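Local coordinates for uncharacterized protein VPA0106 (Vibrio parahaemolyticus, PDB 3U07), which is of unknown function and pairs a DUF1254 region with a DUF1214 region in a single chain that probably carries a signal peptide, at residues Lys45-His49 against Thr50-Asn54. The protein carries 2 engineered substitutions. Residues are numbered along the deposited sequence; the frame is centred on the assembly and turned at random.
Sequences KFFYH and TAVEN
The carbonyl oxygen of F46 accepts two hydrogen bonds from T50. The hydroxyl OG1 of T50 lies 2.7 Å from F46 O, tilted 25° from the carbonyl plane, and the amide N of T50 adds a weak bond. The T50 chi1 of 51° turns OG1 back toward this carbonyl. It leaves CG2 over one face of the F46 ring, a CH-pi contact with CG2 4.1 Å from the ring centroid. At the next two carbonyls the helix widens into pi-type (i to i+5) hydrogen bonds: V52 N to F47 O at 3.2 Å and E53 N to Y48 O at 3.0 Å. V52 straddles two aromatic side chains. Its CG1, anti to the backbone N (chi1 178°), sits over a face of the Y48 ring, 4.0 Å from the centroid. Its CG2 meets CE2 of F47 at 3.5 Å, while A51 CB touches CE1 of the same ring. The H49 and E53 side chains run alongside each other, with E53 OE1 at the imidazole edge, 3.0 Å from H49 CD2. N54 ND2 bonds back to T50 O at 2.9 Å, in the carbonyl plane. W88 of strand 82-90 meets the F46 and F47 rings and also touches T50 and A51. This is the wide C-terminal turn of helix 26-52, seated against that strand. The E53 carboxylate would probably favour a protonated H49, although their charged atoms do not touch.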
ATOM      1  N   LYS A  45      -2.067  -6.940 -13.777  1.00 23.10           N
ATOM      2  CA  LYS A  45      -3.488  -7.294 -13.773  1.00 23.72           C
ATOM      3  C   LYS A  45      -4.292  -6.225 -13.054  1.00 23.78           C
ATOM      4  O   LYS A  45      -5.364  -5.820 -13.512  1.00 24.34           O
ATOM      5  CB  LYS A  45      -3.721  -8.646 -13.086  1.00 19.46           C
ATOM      6  CG  LYS A  45      -3.192  -9.866 -13.828  1.00 27.24           C
ATOM      7  CD  LYS A  45      -3.507 -11.134 -13.030  1.00 32.34           C
ATOM      8  CE  LYS A  45      -2.841 -12.370 -13.614  1.00 39.10           C
ATOM      9  NZ  LYS A  45      -3.033 -13.556 -12.729  1.00 37.37           N
ATOM     10  N   PHE A  46      -3.775  -5.765 -11.919  1.00 24.89           N
ATOM     11  CA  PHE A  46      -4.467  -4.738 -11.154  1.00 20.97           C
ATOM     12  C   PHE A  46      -4.569  -3.453 -11.974  1.00 23.94           C
ATOM     13  O   PHE A  46      -5.608  -2.807 -11.996  1.00 25.61           O
ATOM     14  CB  PHE A  46      -3.732  -4.449  -9.846  1.00 19.56           C
ATOM     15  CG  PHE A  46      -4.419  -3.424  -8.988  1.00 22.44           C
ATOM     16  CD1 PHE A  46      -5.328  -3.813  -8.008  1.00 22.23           C
ATOM     17  CD2 PHE A  46      -4.181  -2.068  -9.181  1.00 22.66           C
ATOM     18  CE1 PHE A  46      -5.988  -2.863  -7.230  1.00 25.25           C
ATOM     19  CE2 PHE A  46      -4.834  -1.113  -8.411  1.00 26.34           C
ATOM     20  CZ  PHE A  46      -5.741  -1.511  -7.435  1.00 26.03           C
ATOM     21  N   PHE A  47      -3.482  -3.080 -12.638  1.00 24.25           N
ATOM     22  CA  PHE A  47      -3.477  -1.877 -13.465  1.00 23.90           C
ATOM     23  C   PHE A  47      -4.477  -2.032 -14.612  1.00 24.96           C
ATOM     24  O   PHE A  47      -5.212  -1.100 -14.943  1.00 21.42           O
ATOM     25  CB  PHE A  47      -2.076  -1.634 -14.044  1.00 25.05           C
ATOM     26  CG  PHE A  47      -2.013  -0.495 -15.028  1.00 24.17           C
ATOM     27  CD1 PHE A  47      -2.064   0.830 -14.594  1.00 20.97           C
ATOM     28  CD2 PHE A  47      -1.932  -0.746 -16.395  1.00 22.12           C
ATOM     29  CE1 PHE A  47      -2.039   1.884 -15.506  1.00 16.45           C
ATOM     30  CE2 PHE A  47      -1.909   0.305 -17.316  1.00 25.83           C
ATOM     31  CZ  PHE A  47      -1.962   1.621 -16.870  1.00 18.02           C
ATOM     32  N   TYR A  48      -4.511  -3.221 -15.207  1.00 20.60           N
ATOM     33  CA  TYR A  48      -5.403  -3.485 -16.330  1.00 20.51           C
ATOM     34  C   TYR A  48      -6.858  -3.383 -15.912  1.00 21.32           C
ATOM     35  O   TYR A  48      -7.659  -2.703 -16.554  1.00 21.53           O
ATOM     36  CB  TYR A  48      -5.152  -4.883 -16.905  1.00 18.86           C
ATOM     37  CG  TYR A  48      -5.819  -5.107 -18.246  1.00 25.31           C
ATOM     38  CD1 TYR A  48      -5.152  -4.808 -19.435  1.00 26.34           C
ATOM     39  CD2 TYR A  48      -7.134  -5.573 -18.328  1.00 30.80           C
ATOM     40  CE1 TYR A  48      -5.772  -4.966 -20.671  1.00 29.35           C
ATOM     41  CE2 TYR A  48      -7.767  -5.731 -19.560  1.00 34.89           C
ATOM     42  CZ  TYR A  48      -7.079  -5.426 -20.725  1.00 36.44           C
ATOM     43  OH  TYR A  48      -7.696  -5.577 -21.942  1.00 36.95           O
ATOM     44  N   HIS A  49      -7.192  -4.061 -14.822  1.00 23.63           N
ATOM     45  CA  HIS A  49      -8.562  -4.067 -14.340  1.00 29.66           C
ATOM     46  C   HIS A  49      -9.049  -2.733 -13.802  1.00 35.54           C
ATOM     47  O   HIS A  49     -10.254  -2.515 -13.688  1.00 33.12           O
ATOM     48  CB  HIS A  49      -8.731  -5.187 -13.312  1.00 32.26           C
ATOM     49  CG  HIS A  49      -8.666  -6.555 -13.918  1.00 42.38           C
ATOM     50  ND1 HIS A  49      -7.867  -7.562 -13.416  1.00 44.34           N
ATOM     51  CD2 HIS A  49      -9.276  -7.073 -15.012  1.00 47.31           C
ATOM     52  CE1 HIS A  49      -7.985  -8.637 -14.175  1.00 46.12           C
ATOM     53  NE2 HIS A  49      -8.835  -8.367 -15.151  1.00 47.03           N
ATOM     54  N   THR A  50      -8.124  -1.831 -13.479  1.00 29.74           N
ATOM     55  CA  THR A  50      -8.526  -0.519 -12.991  1.00 29.28           C
ATOM     56  C   THR A  50      -8.373   0.552 -14.072  1.00 33.63           C
ATOM     57  O   THR A  50      -9.351   0.947 -14.707  1.00 37.32           O
ATOM     58  CB  THR A  50      -7.720  -0.095 -11.746  1.00 31.10           C
ATOM     59  OG1 THR A  50      -6.322  -0.252 -11.999  1.00 35.45           O
ATOM     60  CG2 THR A  50      -8.113  -0.939 -10.543  1.00 30.87           C
ATOM     61  N   ALA A  51      -7.143   1.005 -14.293  1.00 25.50           N
ATOM     62  CA  ALA A  51      -6.869   2.048 -15.277  1.00 26.71           C
ATOM     63  C   ALA A  51      -7.184   1.728 -16.738  1.00 29.22           C
ATOM     64  O   ALA A  51      -7.752   2.558 -17.441  1.00 34.80           O
ATOM     65  CB  ALA A  51      -5.403   2.501 -15.160  1.00 29.87           C
ATOM     66  N   VAL A  52      -6.820   0.541 -17.209  1.00 30.65           N
ATOM     67  CA  VAL A  52      -7.063   0.213 -18.609  1.00 29.29           C
ATOM     68  C   VAL A  52      -8.530   0.037 -18.999  1.00 34.10           C
ATOM     69  O   VAL A  52      -9.006   0.705 -19.920  1.00 29.88           O
ATOM     70  CB  VAL A  52      -6.273  -1.049 -19.045  1.00 28.86           C
ATOM     71  CG1 VAL A  52      -6.585  -1.385 -20.498  1.00 25.81           C
ATOM     72  CG2 VAL A  52      -4.780  -0.809 -18.886  1.00 30.38           C
ATOM     73  N   GLU A  53      -9.261  -0.834 -18.312  1.00 38.86           N
ATOM     74  CA  GLU A  53     -10.648  -1.024 -18.699  1.00 41.46           C
ATOM     75  C   GLU A  53     -11.643   0.001 -18.165  1.00 44.18           C
ATOM     76  O   GLU A  53     -12.845  -0.123 -18.383  1.00 48.79           O
ATOM     77  CB  GLU A  53     -11.107  -2.459 -18.408  1.00 42.49           C
ATOM     78  CG  GLU A  53     -10.959  -2.965 -16.999  1.00 50.96           C
ATOM     79  CD  GLU A  53     -11.154  -4.471 -16.936  1.00 53.74           C
ATOM     80  OE1 GLU A  53     -11.368  -5.010 -15.830  1.00 57.27           O
ATOM     81  OE2 GLU A  53     -11.082  -5.117 -18.002  1.00 52.43           O
ATOM     82  N   ASN A  54     -11.139   1.019 -17.475  1.00 41.48           N
ATOM     83  CA  ASN A  54     -11.985   2.093 -16.975  1.00 35.26           C
ATOM     84  C   ASN A  54     -11.471   3.362 -17.638  1.00 34.62           C
ATOM     85  O   ASN A  54     -11.935   4.473 -17.375  1.00 37.48           O
ATOM     86  CB  ASN A  54     -11.902   2.192 -15.455  1.00 39.47           C
ATOM     87  CG  ASN A  54     -12.749   1.137 -14.765  1.00 51.30           C
ATOM     88  OD1 ASN A  54     -13.980   1.188 -14.809  1.00 58.34           O
ATOM     89  ND2 ASN A  54     -12.095   0.165 -14.140  1.00 49.56           N
TER